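Local coordinates for TRNA nucleotidyl transferase-related protein (Thermotoga maritima, PDB 3H38) that belongs to the class II CCA-adding enzymes, which build the CCA end of tRNA from CTP and ATP with the help of magnesium, at residues N262-R265 / N266-W269; D278-Y281 / A282-V286; T250-T253 / P254-E258. All coordinates share one frame; numbering follows the deposited sequence.

Interaction 1 of 3, residues N262-R265 / N266-W269; sequences NLFR and NIPW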
loop_
_atom_site.group_PDB
_atom_site.type_symbol
_atom_site.label_atom_id
_atom_site.label_comp_id
_atom_site.label_asym_id
_atom_site.label_seq_id
_atom_site.Cartn_x
_atom_site.Cartn_y
_atom_site.Cartn_z
ATOM N N ASN A 262 11.835 -13.451 -3.885
ATOM C CA ASN A 262 12.649 -12.786 -4.901
ATOM C C ASN A 262 12.084 -11.430 -5.290
ATOM O O ASN A 262 12.826 -10.460 -5.453
ATOM C CB ASN A 262 12.776 -13.628 -6.174
ATOM C CG ASN A 262 13.495 -14.948 -5.944
ATOM O OD1 ASN A 262 13.333 -15.898 -6.712
ATOM N ND2 ASN A 262 14.272 -15.019 -4.880
ATOM N N LEU A 263 10.765 -11.388 -5.464
ATOM C CA LEU A 263 10.065 -10.192 -5.902
ATOM C C LEU A 263 10.438 -9.022 -4.998
ATOM O O LEU A 263 11.009 -8.042 -5.455
ATOM C CB LEU A 263 8.555 -10.445 -5.851
ATOM C CG LEU A 263 7.523 -9.480 -6.453
ATOM C CD1 LEU A 263 6.738 -8.747 -5.371
ATOM C CD2 LEU A 263 8.134 -8.529 -7.479
ATOM N N PHE A 264 10.132 -9.148 -3.710
ATOM C CA PHE A 264 10.321 -8.050 -2.764
ATOM C C PHE A 264 11.775 -7.665 -2.602
ATOM O O PHE A 264 12.096 -6.479 -2.616
ATOM C CB PHE A 264 9.653 -8.356 -1.416
ATOM C CG PHE A 264 8.154 -8.175 -1.441
ATOM C CD1 PHE A 264 7.301 -9.271 -1.368
ATOM C CD2 PHE A 264 7.598 -6.892 -1.594
ATOM C CE1 PHE A 264 5.910 -9.099 -1.405
ATOM C CE2 PHE A 264 6.203 -6.698 -1.643
ATOM C CZ PHE A 264 5.352 -7.795 -1.543
ATOM N N ARG A 265 12.644 -8.665 -2.474
ATOM C CA ARG A 265 14.087 -8.434 -2.405
ATOM C C ARG A 265 14.554 -7.483 -3.495
ATOM O O ARG A 265 15.369 -6.582 -3.255
ATOM C CB ARG A 265 14.892 -9.751 -2.517
ATOM C CG ARG A 265 16.430 -9.523 -2.484
ATOM C CD ARG A 265 17.287 -10.645 -3.175
ATOM N NE ARG A 265 16.747 -11.961 -2.868
ATOM C CZ ARG A 265 16.357 -12.873 -3.755
ATOM N NH1 ARG A 265 15.837 -14.009 -3.309
ATOM N NH2 ARG A 265 16.503 -12.684 -5.062
ATOM N N ASN A 266 14.034 -7.688 -4.697
ATOM C CA ASN A 266 14.566 -7.027 -5.869
ATOM C C ASN A 266 13.847 -5.741 -6.201
ATOM O O ASN A 266 14.307 -4.945 -7.019
ATOM C CB ASN A 266 14.546 -7.989 -7.053
ATOM C CG ASN A 266 15.632 -9.040 -6.954
ATOM O OD1 ASN A 266 16.785 -8.712 -6.698
ATOM N ND2 ASN A 266 15.269 -10.309 -7.141
ATOM N N ILE A 267 12.718 -5.527 -5.550
ATOM C CA ILE A 267 11.892 -4.376 -5.871
ATOM C C ILE A 267 12.591 -3.018 -5.654
ATOM O O ILE A 267 12.441 -2.102 -6.467
ATOM C CB ILE A 267 10.521 -4.478 -5.172
ATOM C CG1 ILE A 267 9.561 -5.286 -6.068
ATOM C CG2 ILE A 267 9.956 -3.085 -4.844
ATOM C CD1 ILE A 267 8.193 -5.516 -5.482
ATOM N N PRO A 268 13.387 -2.892 -4.580
ATOM C CA PRO A 268 13.977 -1.577 -4.327
ATOM C C PRO A 268 15.125 -1.300 -5.295
ATOM O O PRO A 268 15.327 -0.146 -5.679
ATOM C CB PRO A 268 14.496 -1.693 -2.888
ATOM C CG PRO A 268 14.006 -3.037 -2.371
ATOM C CD PRO A 268 13.808 -3.879 -3.574
ATOM N N TRP A 269 15.855 -2.344 -5.680
ATOM C CA TRP A 269 16.892 -2.231 -6.710
ATOM C C TRP A 269 16.277 -1.763 -8.025
ATOM O O TRP A 269 16.991 -1.365 -8.932
ATOM C CB TRP A 269 17.580 -3.580 -6.929
ATOM C CG TRP A 269 18.758 -3.564 -7.885
ATOM C CD1 TRP A 269 20.078 -3.597 -7.543
ATOM C CD2 TRP A 269 18.723 -3.542 -9.321
ATOM N NE1 TRP A 269 20.864 -3.581 -8.668
ATOM C CE2 TRP A 269 20.059 -3.549 -9.774
ATOM C CE3 TRP A 269 17.697 -3.508 -10.267
ATOM C CZ2 TRP A 269 20.396 -3.528 -11.125
ATOM C CZ3 TRP A 269 18.030 -3.485 -11.608
ATOM C CH2 TRP A 269 19.371 -3.497 -12.026
#

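Interaction 2 of 3, residues D278-Y281 / A282-V286; sequences DRFY and AVLHV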
loop_
_atom_site.group_PDB
_atom_site.type_symbol
_atom_site.label_atom_id
_atom_site.label_comp_id
_atom_site.label_asym_id
_atom_site.label_seq_id
_atom_site.Cartn_x
_atom_site.Cartn_y
_atom_site.Cartn_z
ATOM N N ASP A 278 4.781 0.469 -8.718
ATOM C CA ASP A 278 3.496 0.165 -8.102
ATOM C C ASP A 278 3.513 -1.262 -7.555
ATOM O O ASP A 278 3.453 -2.239 -8.309
ATOM C CB ASP A 278 2.338 0.359 -9.082
ATOM C CG ASP A 278 0.979 0.101 -8.440
ATOM O OD1 ASP A 278 -0.039 0.592 -8.971
ATOM O OD2 ASP A 278 0.923 -0.602 -7.406
ATOM N N ARG A 279 3.591 -1.372 -6.235
ATOM C CA ARG A 279 3.733 -2.667 -5.591
ATOM C C ARG A 279 2.511 -3.548 -5.743
ATOM O O ARG A 279 2.643 -4.780 -5.797
ATOM C CB ARG A 279 4.082 -2.496 -4.122
ATOM C CG ARG A 279 5.286 -1.628 -3.954
ATOM C CD ARG A 279 5.977 -1.869 -2.654
ATOM N NE ARG A 279 7.032 -0.884 -2.488
ATOM C CZ ARG A 279 7.707 -0.700 -1.362
ATOM N NH1 ARG A 279 8.645 0.239 -1.308
ATOM N NH2 ARG A 279 7.436 -1.452 -0.296
ATOM N N PHE A 280 1.334 -2.923 -5.812
ATOM C CA PHE A 280 0.098 -3.662 -6.010
ATOM C C PHE A 280 0.170 -4.488 -7.319
ATOM O O PHE A 280 -0.142 -5.674 -7.338
ATOM C CB PHE A 280 -1.113 -2.710 -5.997
ATOM C CG PHE A 280 -2.434 -3.396 -6.260
ATOM C CD1 PHE A 280 -2.904 -4.383 -5.404
ATOM C CD2 PHE A 280 -3.208 -3.045 -7.356
ATOM C CE1 PHE A 280 -4.119 -5.027 -5.647
ATOM C CE2 PHE A 280 -4.423 -3.678 -7.606
ATOM C CZ PHE A 280 -4.873 -4.685 -6.744
ATOM N N TYR A 281 0.588 -3.845 -8.401
ATOM C CA TYR A 281 0.713 -4.509 -9.688
ATOM C C TYR A 281 1.910 -5.462 -9.762
ATOM O O TYR A 281 1.825 -6.521 -10.389
ATOM C CB TYR A 281 0.831 -3.474 -10.789
ATOM C CG TYR A 281 -0.492 -2.964 -11.225
ATOM C CD1 TYR A 281 -0.922 -3.164 -12.517
ATOM C CD2 TYR A 281 -1.342 -2.317 -10.334
ATOM C CE1 TYR A 281 -2.139 -2.727 -12.928
ATOM C CE2 TYR A 281 -2.585 -1.869 -10.744
ATOM C CZ TYR A 281 -2.962 -2.081 -12.047
ATOM O OH TYR A 281 -4.158 -1.664 -12.514
ATOM N N ALA A 282 3.018 -5.074 -9.141
ATOM C CA ALA A 282 4.168 -5.957 -9.081
ATOM C C ALA A 282 3.709 -7.287 -8.501
ATOM O O ALA A 282 3.972 -8.351 -9.075
ATOM C CB ALA A 282 5.249 -5.357 -8.220
ATOM N N VAL A 283 3.003 -7.228 -7.373
ATOM C CA VAL A 283 2.522 -8.448 -6.717
ATOM C C VAL A 283 1.495 -9.196 -7.560
ATOM O O VAL A 283 1.391 -10.417 -7.482
ATOM C CB VAL A 283 1.915 -8.166 -5.319
ATOM C CG1 VAL A 283 1.562 -9.465 -4.621
ATOM C CG2 VAL A 283 2.899 -7.419 -4.473
ATOM N N LEU A 284 0.728 -8.474 -8.362
ATOM C CA LEU A 284 -0.265 -9.145 -9.195
ATOM C C LEU A 284 0.398 -9.873 -10.364
ATOM O O LEU A 284 -0.119 -10.887 -10.850
ATOM C CB LEU A 284 -1.325 -8.166 -9.709
ATOM C CG LEU A 284 -2.270 -7.490 -8.712
ATOM C CD1 LEU A 284 -3.272 -6.580 -9.431
ATOM C CD2 LEU A 284 -3.013 -8.510 -7.873
ATOM N N HIS A 285 1.540 -9.359 -10.820
ATOM C CA HIS A 285 2.298 -10.037 -11.869
ATOM C C HIS A 285 2.538 -11.483 -11.450
ATOM O O HIS A 285 2.499 -12.381 -12.279
ATOM C CB HIS A 285 3.619 -9.342 -12.165
ATOM C CG HIS A 285 3.533 -8.295 -13.224
ATOM N ND1 HIS A 285 3.945 -8.513 -14.523
ATOM C CD2 HIS A 285 3.107 -7.005 -13.184
ATOM C CE1 HIS A 285 3.785 -7.413 -15.234
ATOM N NE2 HIS A 285 3.283 -6.478 -14.435
ATOM N N VAL A 286 2.738 -11.703 -10.150
ATOM C CA VAL A 286 2.947 -13.053 -9.635
ATOM C C VAL A 286 1.638 -13.792 -9.398
ATOM O O VAL A 286 1.421 -14.874 -9.933
ATOM C CB VAL A 286 3.786 -13.068 -8.348
ATOM C CG1 VAL A 286 3.963 -14.508 -7.870
ATOM C CG2 VAL A 286 5.153 -12.423 -8.602
#

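Interaction 3 of 3, residues T250-T253 / P254-E258; sequences TYYT and PSMDE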
loop_
_atom_site.group_PDB
_atom_site.type_symbol
_atom_site.label_atom_id
_atom_site.label_comp_id
_atom_site.label_asym_id
_atom_site.label_seq_id
_atom_site.Cartn_x
_atom_site.Cartn_y
_atom_site.Cartn_z
ATOM N N THR A 250 -5.561 -18.196 -8.009
ATOM C CA THR A 250 -4.186 -18.191 -7.505
ATOM C C THR A 250 -4.017 -19.091 -6.271
ATOM O O THR A 250 -4.770 -19.010 -5.278
ATOM C CB THR A 250 -3.576 -16.769 -7.204
ATOM O OG1 THR A 250 -3.538 -16.547 -5.798
ATOM C CG2 THR A 250 -4.305 -15.624 -7.885
ATOM N N TYR A 251 -3.003 -19.942 -6.359
ATOM C CA TYR A 251 -2.655 -20.886 -5.312
ATOM C C TYR A 251 -1.291 -20.484 -4.791
ATOM O O TYR A 251 -0.313 -20.434 -5.559
ATOM C CB TYR A 251 -2.633 -22.308 -5.889
ATOM C CG TYR A 251 -3.856 -22.539 -6.722
ATOM C CD1 TYR A 251 -5.073 -22.874 -6.127
ATOM C CD2 TYR A 251 -3.819 -22.356 -8.100
ATOM C CE1 TYR A 251 -6.217 -23.053 -6.887
ATOM C CE2 TYR A 251 -4.961 -22.534 -8.877
ATOM C CZ TYR A 251 -6.156 -22.882 -8.265
ATOM O OH TYR A 251 -7.283 -23.061 -9.042
ATOM N N TYR A 252 -1.232 -20.161 -3.496
ATOM C CA TYR A 252 0.029 -19.757 -2.897
ATOM C C TYR A 252 0.824 -20.979 -2.478
ATOM O O TYR A 252 0.519 -21.595 -1.456
ATOM C CB TYR A 252 -0.189 -18.892 -1.677
ATOM C CG TYR A 252 1.043 -18.076 -1.332
ATOM C CD1 TYR A 252 1.372 -16.943 -2.085
ATOM C CD2 TYR A 252 1.899 -18.453 -0.294
ATOM C CE1 TYR A 252 2.487 -16.184 -1.799
ATOM C CE2 TYR A 252 3.042 -17.682 0.014
ATOM C CZ TYR A 252 3.316 -16.549 -0.745
ATOM O OH TYR A 252 4.412 -15.769 -0.478
ATOM N N THR A 253 1.838 -21.318 -3.262
ATOM C CA THR A 253 2.597 -22.553 -3.058
ATOM C C THR A 253 4.021 -22.205 -2.634
ATOM O O THR A 253 4.409 -21.040 -2.651
ATOM C CB THR A 253 2.688 -23.375 -4.377
ATOM O OG1 THR A 253 3.091 -22.503 -5.439
ATOM C CG2 THR A 253 1.336 -24.026 -4.743
ATOM N N PRO A 254 4.815 -23.218 -2.258
ATOM C CA PRO A 254 6.243 -22.948 -2.036
ATOM C C PRO A 254 6.911 -22.344 -3.267
ATOM O O PRO A 254 7.802 -21.503 -3.141
ATOM C CB PRO A 254 6.797 -24.315 -1.692
ATOM C CG PRO A 254 5.595 -25.004 -0.989
ATOM C CD PRO A 254 4.431 -24.579 -1.831
ATOM N N SER A 255 6.431 -22.720 -4.440
ATOM C CA SER A 255 6.856 -22.102 -5.699
ATOM C C SER A 255 6.477 -20.621 -5.770
ATOM O O SER A 255 7.278 -19.768 -6.162
ATOM C CB SER A 255 6.236 -22.865 -6.882
ATOM O OG SER A 255 6.475 -22.222 -8.113
ATOM N N MET A 256 5.251 -20.301 -5.398
ATOM C CA MET A 256 4.838 -18.898 -5.466
ATOM C C MET A 256 5.559 -18.051 -4.428
ATOM O O MET A 256 5.921 -16.917 -4.699
ATOM C CB MET A 256 3.323 -18.728 -5.290
ATOM C CG MET A 256 2.882 -17.296 -5.572
ATOM S SD MET A 256 1.096 -17.181 -5.659
ATOM C CE MET A 256 0.806 -17.821 -7.298
ATOM N N ASP A 257 5.748 -18.620 -3.241
ATOM C CA ASP A 257 6.388 -17.935 -2.131
ATOM C C ASP A 257 7.826 -17.531 -2.470
ATOM O O ASP A 257 8.291 -16.446 -2.102
ATOM C CB ASP A 257 6.379 -18.845 -0.918
ATOM C CG ASP A 257 6.924 -18.163 0.316
ATOM O OD1 ASP A 257 8.012 -18.560 0.787
ATOM O OD2 ASP A 257 6.273 -17.220 0.806
ATOM N N GLU A 258 8.519 -18.399 -3.197
ATOM C CA GLU A 258 9.903 -18.136 -3.559
ATOM C C GLU A 258 9.931 -16.956 -4.479
ATOM O O GLU A 258 10.789 -16.084 -4.353
ATOM C CB GLU A 258 10.560 -19.343 -4.256
ATOM C CG GLU A 258 10.572 -20.610 -3.420
ATOM C CD GLU A 258 11.468 -21.716 -4.004
ATOM O OE1 GLU A 258 11.841 -22.635 -3.236
ATOM O OE2 GLU A 258 11.794 -21.668 -5.221
#

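Interaction 1 of 3, residues N262-R265 / N266-W269
Asn-266 N donates back along helix 254-274 to Asn-262 O at 3.1 Å, and Ile-267 N donates to Phe-264 O at 3.1 Å. Asn-266 N also makes a weak bond to Leu-263 O. The side chains fall into an apolar and a polar group. On the apolar side, Leu-263 CD1 and Ile-267 CD1 meet at 3.5 Å, with the two chains crossing at a slant. Leu-263 CG lies anti to the backbone N (chi1 -170°). In this setting its CD1 reaches Ile-267 and also rests over the centre of the Phe-264 ring. Ile-267 runs alongside that ring, with Ile-267 CD1 4.2 Å from Phe-264 CD2. Leu-263 and Ile-267 both lie on Cys-349 of helix 345-352. The helix is kinked at Pro-268 and Trp-269, whose N atoms make no bond to the turn before. This is a proline kink, since Pro-268 has no N-H to give. Pro-268 CD sits 3.1 Å from Arg-265 O and 3.3 Å from Phe-264 O. On the polar side, Arg-265 and Asn-266 point the same way, with guanidinium and amide planes nearly perpendicular (84°). An alanine in place of Asn-266 is likely to leave Leu-352 O, weakly bonded by Asn-266 ND2, without this donor and Glu-360 with one grip fewer. Both side chains reach Glu-360 OE1: Asn-266 ND2 by a weak hydrogen bond, Arg-265 NH2 by a salt bridge. Arg-265 NH2 also bonds Leu-355 O.

Interaction 2 of 3, residues D278-Y281 / A282-V286
Phe-280 and Leu-284 meet one turn apart near the start of helix 279-287, which Asp-278 opens as its N-cap. The pair forms a CH-pi contact. Leu-284 CD1 stands over one face of the Phe-280 ring, 3.9 Å from the centroid and 25° off the normal. It is shifted toward the rim, so its nearest ring atom is Phe-280 CE2 at 3.6 Å. The Phe-280 CG lies anti to the backbone N (chi1 177°), which swings the ring along the helix to Leu-284, although its CB starts out away from it. The Phe-280 side chain also touches Arg-218 and Glu-222 of helix 214-225. The cap is modest: Asp-278 OD2 accepts from Phe-280 N at 2.8 Å and from Tyr-281 N, and both bonds are weak. Straighter bonds follow from Ala-282 N to Asp-278 O, at 3.0 Å, and from Val-283 N to Arg-279 O. Tyr-281 points its ring to a different side of the helix, and its OH bonds Arg-306 N. Val-283 touches Met-260 of helix 254-274. Val-283 CG2 also lies close to the backbone, 3.0 Å from Arg-279 O. His-285 packs its ring against that of His-350, the planes about 70° apart. The edge of the His-285 imidazole faces back along its own helix: His-285 CD2 lies 3.1 Å from Tyr-281 O, near the ring plane, while His-285 N bonds the same oxygen.

Interaction 3 of 3, residues T250-T253 / P254-E258
Tyr-252 and Asp-257 form the tight part of this helix start. Tyr-252 OH donates to Asp-257 OD2 at 2.7 Å, meeting the carboxylate on its anti side. Ring and carboxylate planes stand 74° apart. The same OD2 takes a salt bridge from Arg-235 NE, so two donors hold it. One face of the Tyr-252 ring lies over the first turn, with Asp-257 N above it toward the rim. Met-256 crosses the ring at a slant in a Met-aromatic contact. Met-256 SD is 3.6 Å from Tyr-252 CD1, and Met-256 CE is 3.3 Å from Tyr-251 O.

Thr-253 is the N-cap of helix 254-274. Thr-253 OG1 sits between the backbone N and the carbonyl carbon (chi1 48°), from where it accepts from Met-256 N at 3.1 Å. Thr-253 O accepts from Asp-257 N at 2.8 Å. The solvent side is looser. Pro-254 and Ser-255 are exposed, and across this contact Ser-255 offers little more than CB near Thr-253 OG1. The Tyr-251 ring leads away from the helix.

The inner side faces three helices. Tyr-252 lies on Leu-231, Ile-234 and Ala-238 of helix 230-239 and on Ile-243 of helix 242-246, and Met-256 reaches Phe-287 of helix 279-287.

How the interactions relate
Interactions 3 and 1 lie on helix 254-274, centres about 17 Å apart: interaction 3 is the capped start, interaction 1 the kinked later part. Interaction 2 opens helix 279-287, which packs back against both. Centre to centre, interaction 2 is about 11 Å from interaction 1 and 14 Å from interaction 3. Phe-264 CZ meets Val-283 CG2, and Met-256 CG meets Val-286 CG1, both at 3.8 Å. This chain is the C-terminal piece of a longer protein, and these helices follow its nucleotidyltransferase head. Interactions 1 and 3 lie away from the nucleotide and magnesium sites. The Arg-279 side chain is about 12 Å from that of Arg-183, which binds CTP and ATP in nucleotide-bound structures; none is bound here.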